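Long-range contact in minor fimbrium subunit Mfa5 (Porphyromonas gingivalis ATCC 33277, PDB 6TO1), which serves as an accessory subunit of the minor fimbriae, surface pili that mediate biofilm formation and adhesion to host cells and other oral bacteria: residues Asp482-Asn486 / Gly496-Thr500. Numbering follows the deposited sequence.
Sequences DIPVN and GGFDT
N486 and G497 are joined by one nearly straight backbone hydrogen bond, N486 N to G497 O at 2.9 Å, where the loop 482-486 passes the segment 496-500 with end-to-end directions 114° apart. A second link lies beside it: a water accepts a hydrogen bond from G496 N and donates one to N486 O. G496, with its positive phi, has a backbone shape that suits a residue without a side chain. The N486 side chain extends with CG anti to the backbone N (chi1 -179°), and ND2 donates to D499 OD1 at 2.9 Å, from the syn side and 25° out of the carboxylate plane. Asparagine suits this place because OD1 accepts meanwhile from S489 N and, as in an Asx turn, T488 N; bonds at both ends fix the amide's rotation. This junction ties the loop after helix 475-480 to strand 498-499, which pairs antiparallel with strand 525-526 in a two-stranded sheet. D499 also forms a salt bridge with R523 through OD2. Aliphatic I483 and V485 give the F498 ring apolar contacts: I483, crossing it at about a right angle, brings CG2 3.8 Å from F498 CD1; V485 CG1 approaches F498 CE1 obliquely at 4.0 Å. P484 O lies at the ring edge, in its plane, and W630 packs edge-to-face.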
loop_
_atom_site.group_PDB
_atom_site.type_symbol
_atom_site.label_atom_id
_atom_site.label_comp_id
_atom_site.label_asym_id
_atom_site.label_seq_id
_atom_site.Cartn_x
_atom_site.Cartn_y
_atom_site.Cartn_z
ATOM N N ASP A 482 -3.794 -44.059 0.291
ATOM C CA ASP A 482 -5.183 -43.622 0.346
ATOM C C ASP A 482 -5.229 -42.162 0.794
ATOM O O ASP A 482 -5.628 -41.824 1.906
ATOM C CB ASP A 482 -5.980 -44.536 1.267
ATOM C CG ASP A 482 -6.165 -45.920 0.670
ATOM O OD1 ASP A 482 -6.337 -46.010 -0.561
ATOM O OD2 ASP A 482 -6.110 -46.912 1.415
ATOM N N ILE A 483 -4.810 -41.293 -0.122
ATOM C CA ILE A 483 -4.761 -39.849 0.159
ATOM C C ILE A 483 -6.165 -39.311 0.391
ATOM O O ILE A 483 -7.084 -39.585 -0.405
ATOM C CB ILE A 483 -4.082 -39.100 -0.998
ATOM C CG1 ILE A 483 -2.608 -39.478 -1.061
ATOM C CG2 ILE A 483 -4.297 -37.581 -0.833
ATOM C CD1 ILE A 483 -1.962 -39.059 -2.371
ATOM N N PRO A 484 -6.383 -38.470 1.399
ATOM C CA PRO A 484 -7.708 -37.866 1.569
ATOM C C PRO A 484 -8.002 -36.807 0.516
ATOM O O PRO A 484 -7.107 -36.151 -0.015
ATOM C CB PRO A 484 -7.635 -37.235 2.966
ATOM C CG PRO A 484 -6.189 -36.853 3.108
ATOM C CD PRO A 484 -5.405 -37.960 2.383
ATOM N N VAL A 485 -9.271 -36.632 0.230
ATOM C CA VAL A 485 -9.696 -35.577 -0.675
ATOM C C VAL A 485 -10.023 -34.330 0.138
ATOM O O VAL A 485 -10.230 -34.390 1.349
ATOM C CB VAL A 485 -10.905 -35.996 -1.528
ATOM C CG1 VAL A 485 -10.517 -37.138 -2.469
ATOM C CG2 VAL A 485 -12.074 -36.392 -0.662
ATOM N N ASN A 486 -10.087 -33.196 -0.540
ATOM C CA ASN A 486 -10.461 -31.926 0.083
ATOM C C ASN A 486 -11.913 -31.629 -0.266
ATOM O O ASN A 486 -12.233 -31.283 -1.408
ATOM C CB ASN A 486 -9.550 -30.792 -0.371
ATOM C CG ASN A 486 -9.901 -29.462 0.292
ATOM O OD1 ASN A 486 -11.075 -29.181 0.568
ATOM N ND2 ASN A 486 -8.883 -28.624 0.531
ATOM N N GLY A 496 -13.798 -31.321 -4.839
ATOM C CA GLY A 496 -13.670 -32.637 -4.249
ATOM C C GLY A 496 -12.393 -33.388 -4.582
ATOM O O GLY A 496 -12.268 -34.557 -4.212
ATOM N N GLY A 497 -11.446 -32.762 -5.260
ATOM C CA GLY A 497 -10.226 -33.429 -5.659
ATOM C C GLY A 497 -9.198 -33.476 -4.551
ATOM O O GLY A 497 -9.463 -33.189 -3.376
ATOM N N PHE A 498 -7.995 -33.862 -4.952
ATOM C CA PHE A 498 -6.849 -33.892 -4.070
ATOM C C PHE A 498 -6.319 -32.483 -3.887
ATOM O O PHE A 498 -6.277 -31.714 -4.852
ATOM C CB PHE A 498 -5.741 -34.733 -4.676
ATOM C CG PHE A 498 -6.071 -36.205 -4.788
ATOM C CD1 PHE A 498 -6.602 -36.882 -3.714
ATOM C CD2 PHE A 498 -5.777 -36.903 -5.952
ATOM C CE1 PHE A 498 -6.883 -38.219 -3.793
ATOM C CE2 PHE A 498 -6.039 -38.261 -6.048
ATOM C CZ PHE A 498 -6.602 -38.920 -4.963
ATOM N N ASP A 499 -5.847 -32.183 -2.680
ATOM C CA ASP A 499 -5.097 -30.948 -2.462
ATOM C C ASP A 499 -3.838 -30.913 -3.328
ATOM O O ASP A 499 -3.103 -31.901 -3.405
ATOM C CB ASP A 499 -4.646 -30.839 -1.014
ATOM C CG ASP A 499 -5.713 -30.257 -0.095
ATOM O OD1 ASP A 499 -6.238 -29.164 -0.387
ATOM O OD2 ASP A 499 -5.993 -30.903 0.927
ATOM N N THR A 500 -3.540 -29.744 -3.902
ATOM C CA THR A 500 -2.194 -29.508 -4.416
ATOM C C THR A 500 -1.247 -29.032 -3.320
ATOM O O THR A 500 -0.030 -29.265 -3.395
ATOM C CB THR A 500 -2.205 -28.481 -5.545
ATOM O OG1 THR A 500 -2.697 -27.234 -5.049
ATOM C CG2 THR A 500 -3.097 -28.908 -6.696
HETATM O O HOH W 1 -5.928 -33.891 -0.674
HETATM O O HOH W 2 -13.536 -29.490 -2.737
#